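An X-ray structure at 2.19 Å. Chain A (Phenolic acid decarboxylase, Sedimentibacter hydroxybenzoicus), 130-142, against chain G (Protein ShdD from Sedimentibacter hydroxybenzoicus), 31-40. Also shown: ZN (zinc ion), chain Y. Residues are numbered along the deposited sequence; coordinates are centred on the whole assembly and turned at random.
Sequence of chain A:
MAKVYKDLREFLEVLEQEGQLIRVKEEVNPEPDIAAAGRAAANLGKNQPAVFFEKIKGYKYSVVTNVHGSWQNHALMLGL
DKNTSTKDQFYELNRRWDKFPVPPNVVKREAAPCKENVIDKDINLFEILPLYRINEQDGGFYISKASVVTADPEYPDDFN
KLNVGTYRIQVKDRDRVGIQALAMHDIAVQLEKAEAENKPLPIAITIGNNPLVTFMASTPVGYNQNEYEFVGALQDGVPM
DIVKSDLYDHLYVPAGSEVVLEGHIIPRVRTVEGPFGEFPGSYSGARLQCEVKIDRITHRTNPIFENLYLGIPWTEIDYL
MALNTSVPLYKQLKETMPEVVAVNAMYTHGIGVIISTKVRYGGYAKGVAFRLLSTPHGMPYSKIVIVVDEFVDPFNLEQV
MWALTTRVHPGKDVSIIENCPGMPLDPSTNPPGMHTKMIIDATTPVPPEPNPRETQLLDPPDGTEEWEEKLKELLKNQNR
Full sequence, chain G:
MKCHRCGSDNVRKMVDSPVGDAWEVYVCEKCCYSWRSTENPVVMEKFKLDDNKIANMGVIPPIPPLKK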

# COMPACT_ATOMS: atom_id res chain seq x y z
N PRO A 130 11.60 -31.79 45.83
CA PRO A 130 12.04 -32.70 44.77
C PRO A 130 12.37 -31.94 43.49
O PRO A 130 11.56 -31.89 42.57
CB PRO A 130 10.84 -33.64 44.59
CG PRO A 130 10.00 -33.45 45.83
CD PRO A 130 10.21 -32.03 46.23
N LEU A 131 13.56 -31.35 43.45
CA LEU A 131 13.97 -30.56 42.30
C LEU A 131 14.17 -31.46 41.08
O LEU A 131 14.49 -32.64 41.20
CB LEU A 131 15.26 -29.80 42.61
CG LEU A 131 15.18 -28.78 43.75
CD1 LEU A 131 16.57 -28.41 44.23
CD2 LEU A 131 14.41 -27.54 43.32
N TYR A 132 13.99 -30.87 39.90
CA TYR A 132 14.09 -31.62 38.65
C TYR A 132 14.37 -30.64 37.52
O TYR A 132 14.32 -29.42 37.69
CB TYR A 132 12.81 -32.41 38.38
CG TYR A 132 11.58 -31.55 38.20
CD1 TYR A 132 10.87 -31.09 39.30
CD2 TYR A 132 11.14 -31.18 36.94
CE1 TYR A 132 9.75 -30.29 39.15
CE2 TYR A 132 10.02 -30.39 36.78
CZ TYR A 132 9.34 -29.95 37.88
OH TYR A 132 8.22 -29.16 37.72
N ARG A 133 14.68 -31.20 36.35
CA ARG A 133 14.94 -30.41 35.16
C ARG A 133 13.64 -30.24 34.38
O ARG A 133 13.04 -31.22 33.94
CB ARG A 133 16.01 -31.08 34.29
CG ARG A 133 16.20 -30.44 32.93
CD ARG A 133 17.52 -30.86 32.31
NE ARG A 133 18.60 -29.93 32.65
CZ ARG A 133 19.72 -30.27 33.27
NH1 ARG A 133 19.96 -31.52 33.63
NH2 ARG A 133 20.63 -29.33 33.53
N ILE A 134 13.21 -28.98 34.22
CA ILE A 134 11.93 -28.70 33.57
C ILE A 134 12.02 -28.91 32.07
O ILE A 134 11.23 -29.66 31.48
CB ILE A 134 11.46 -27.28 33.92
CG1 ILE A 134 11.36 -27.12 35.44
CG2 ILE A 134 10.13 -26.98 33.26
CD1 ILE A 134 11.11 -25.69 35.88
N ASN A 135 12.97 -28.25 31.41
CA ASN A 135 13.19 -28.43 29.98
C ASN A 135 14.62 -28.88 29.74
O ASN A 135 15.54 -28.50 30.48
CB ASN A 135 12.87 -27.15 29.21
CG ASN A 135 11.40 -27.03 28.87
OD1 ASN A 135 10.88 -27.76 28.03
ND2 ASN A 135 10.71 -26.11 29.54
N GLU A 136 14.81 -29.68 28.69
CA GLU A 136 16.04 -30.46 28.56
C GLU A 136 17.27 -29.57 28.37
O GLU A 136 18.38 -29.99 28.72
CB GLU A 136 15.92 -31.45 27.40
CG GLU A 136 16.22 -30.87 26.03
CD GLU A 136 16.72 -31.92 25.06
OE1 GLU A 136 16.38 -33.11 25.23
OE2 GLU A 136 17.46 -31.56 24.11
N GLN A 137 17.10 -28.36 27.84
CA GLN A 137 18.23 -27.46 27.63
C GLN A 137 18.37 -26.42 28.73
O GLN A 137 19.16 -25.48 28.58
CB GLN A 137 18.11 -26.78 26.27
CG GLN A 137 18.21 -27.74 25.09
CD GLN A 137 19.53 -28.47 25.05
OE1 GLN A 137 20.60 -27.86 25.10
NE2 GLN A 137 19.47 -29.79 24.94
N ASP A 138 17.62 -26.55 29.82
CA ASP A 138 17.77 -25.64 30.95
C ASP A 138 19.17 -25.73 31.52
O ASP A 138 19.85 -26.75 31.43
CB ASP A 138 16.75 -25.96 32.04
CG ASP A 138 15.33 -25.57 31.65
OD1 ASP A 138 15.15 -24.88 30.63
OD2 ASP A 138 14.40 -25.97 32.38
N GLY A 139 19.61 -24.63 32.14
CA GLY A 139 20.92 -24.63 32.77
C GLY A 139 20.98 -25.50 34.00
O GLY A 139 22.06 -25.98 34.38
N GLY A 140 19.84 -25.73 34.64
CA GLY A 140 19.81 -26.57 35.81
C GLY A 140 18.40 -26.84 36.28
O GLY A 140 17.44 -26.71 35.51
N PHE A 141 18.28 -27.21 37.55
CA PHE A 141 16.97 -27.42 38.16
C PHE A 141 16.41 -26.09 38.61
O PHE A 141 17.11 -25.29 39.25
CB PHE A 141 17.08 -28.39 39.33
CG PHE A 141 17.76 -29.69 38.99
CD1 PHE A 141 17.57 -30.28 37.75
CD2 PHE A 141 18.58 -30.32 39.91
CE1 PHE A 141 18.20 -31.47 37.43
CE2 PHE A 141 19.21 -31.51 39.60
CZ PHE A 141 19.02 -32.09 38.36
N TYR A 142 15.14 -25.84 38.29
CA TYR A 142 14.55 -24.52 38.44
C TYR A 142 13.35 -24.55 39.37
O TYR A 142 12.53 -25.47 39.31
CB TYR A 142 14.14 -23.94 37.09
CG TYR A 142 15.19 -23.07 36.45
CD1 TYR A 142 16.22 -23.63 35.70
CD2 TYR A 142 15.17 -21.69 36.61
CE1 TYR A 142 17.19 -22.84 35.12
CE2 TYR A 142 16.14 -20.89 36.03
CZ TYR A 142 17.14 -21.47 35.28
OH TYR A 142 18.10 -20.68 34.71
ZN ZN Y . 30.71 -26.05 32.66
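Chain G, residues 31-40: CCYSWRSTEN

The 31-40 segment of chain G lies on an irregular stretch of chain A as a loop, a short strand at 34-36 and a type I turn from Arg36(G) to Glu39(G). The two chains run in the same sense where Tyr33(G) and Ser34(G) pass Gly139(A) and Gly140(A), with CA atoms 5.4 and 5.0 Å apart; beyond Ser34(G) the nearest neighbour switches to the 132 region, and the CA of Arg36(G) is nearest that of Tyr132(A), 8.9 Å away.

Cys31(G) makes no contact with this stretch; its SG binds the zinc ion at 2.3 Å. At Cys32(G) the backbone takes a positive phi of 69°, and it is extended from Tyr33(G) to Arg36(G). The Tyr33(G) side chain (chi1 t) brings its ring against the backbone of chain A, with CD2 3.3 Å from Gly139(A) O and CE2 3.6 Å from Asp138(A) O, the latter near the ring plane.

Ser34(G) is held through both its backbone N and O: its N donates a weak hydrogen bond to Gly139(A) O (3.3 Å), and its O accepts one from Arg133(A) NH2 (2.6 Å). Its OG packs 3.2 Å from Gly140(A) CA, in space that a beta carbon on this glycine would invade. A water links Ser34(G) OG (3.1 Å) to Phe141(A) N (3.0 Å).

Trp35(G) directs its CA-to-CB bond away, although its CB remains 3.9 Å from Arg133(A) NH1. The CA-to-CB bond of Arg36(G) points sideways, but the end of the side chain comes nearer, its NH2 donating to Leu131(A) O at 2.9 Å and lying over one face of the Phe141(A) ring, 3.7 Å from CZ.

Ser37(G) and Thr38(G), the central residues of the turn, make no contact with this stretch. The turn returns Glu39(G) to the interface, where OE1 forms a salt bridge with Arg133(A) NH1 (2.8 Å). Its OE2 accepts from Arg36(G) N (2.9 Å) and meets the Phe141(A) ring edge, 3.6 Å from CE1. Asn40(G) leaves the contact.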

# COMPACT_ATOMS: atom_id res chain seq x y z
N CYS G 31 30.77 -22.85 34.86
CA CYS G 31 29.60 -22.31 34.18
C CYS G 31 28.29 -22.61 34.89
O CYS G 31 27.23 -22.21 34.39
CB CYS G 31 29.53 -22.83 32.74
SG CYS G 31 28.95 -24.53 32.60
N CYS G 32 28.32 -23.32 36.03
CA CYS G 32 27.15 -23.61 36.87
C CYS G 32 26.17 -24.58 36.22
O CYS G 32 25.01 -24.65 36.65
CB CYS G 32 26.42 -22.32 37.27
SG CYS G 32 27.41 -21.16 38.22
N TYR G 33 26.58 -25.32 35.20
CA TYR G 33 25.71 -26.35 34.64
C TYR G 33 25.57 -27.51 35.62
O TYR G 33 26.57 -28.02 36.14
CB TYR G 33 26.27 -26.85 33.31
CG TYR G 33 25.31 -27.74 32.54
CD1 TYR G 33 25.61 -29.07 32.29
CD2 TYR G 33 24.09 -27.25 32.08
CE1 TYR G 33 24.73 -29.89 31.59
CE2 TYR G 33 23.21 -28.05 31.38
CZ TYR G 33 23.54 -29.37 31.14
OH TYR G 33 22.66 -30.18 30.45
N SER G 34 24.34 -27.92 35.88
CA SER G 34 24.05 -28.99 36.81
C SER G 34 23.29 -30.11 36.11
O SER G 34 22.49 -29.86 35.20
CB SER G 34 23.25 -28.49 38.02
OG SER G 34 22.31 -27.50 37.64
N TRP G 35 23.54 -31.34 36.53
CA TRP G 35 22.89 -32.50 35.93
C TRP G 35 22.96 -33.67 36.89
O TRP G 35 23.90 -33.80 37.68
CB TRP G 35 23.53 -32.86 34.58
CG TRP G 35 24.90 -33.49 34.69
CD1 TRP G 35 25.19 -34.82 34.74
CD2 TRP G 35 26.16 -32.80 34.73
NE1 TRP G 35 26.54 -35.01 34.82
CE2 TRP G 35 27.16 -33.79 34.82
CE3 TRP G 35 26.53 -31.46 34.72
CZ2 TRP G 35 28.52 -33.46 34.89
CZ3 TRP G 35 27.88 -31.14 34.79
CH2 TRP G 35 28.85 -32.14 34.87
N ARG G 36 21.94 -34.53 36.82
CA ARG G 36 21.87 -35.72 37.65
C ARG G 36 22.67 -36.85 37.01
O ARG G 36 22.91 -36.88 35.80
CB ARG G 36 20.42 -36.15 37.85
CG ARG G 36 20.05 -36.47 39.28
CD ARG G 36 18.66 -37.09 39.34
NE ARG G 36 17.62 -36.10 39.13
CZ ARG G 36 17.32 -35.12 39.97
NH1 ARG G 36 17.95 -34.98 41.13
NH2 ARG G 36 16.36 -34.26 39.65
N SER G 37 23.08 -37.80 37.85
CA SER G 37 23.82 -38.96 37.35
C SER G 37 22.95 -39.83 36.46
O SER G 37 23.46 -40.49 35.55
CB SER G 37 24.38 -39.77 38.51
OG SER G 37 23.37 -40.08 39.46
N THR G 38 21.64 -39.85 36.70
CA THR G 38 20.72 -40.64 35.89
C THR G 38 20.42 -40.00 34.54
O THR G 38 19.82 -40.66 33.68
CB THR G 38 19.41 -40.87 36.64
OG1 THR G 38 19.08 -39.70 37.40
CG2 THR G 38 19.54 -42.06 37.59
N GLU G 39 20.80 -38.74 34.34
CA GLU G 39 20.58 -38.09 33.06
C GLU G 39 21.71 -38.40 32.09
O GLU G 39 22.81 -38.80 32.47
CB GLU G 39 20.45 -36.57 33.24
CG GLU G 39 19.31 -36.12 34.15
CD GLU G 39 19.18 -34.61 34.20
OE1 GLU G 39 18.78 -34.01 33.19
OE2 GLU G 39 19.49 -34.03 35.27
N ASN G 40 21.41 -38.21 30.80
CA ASN G 40 22.41 -38.28 29.73
C ASN G 40 22.28 -37.01 28.90
O ASN G 40 21.76 -37.03 27.78
CB ASN G 40 22.22 -39.53 28.87
O HOH W 1 20.13 -27.38 39.85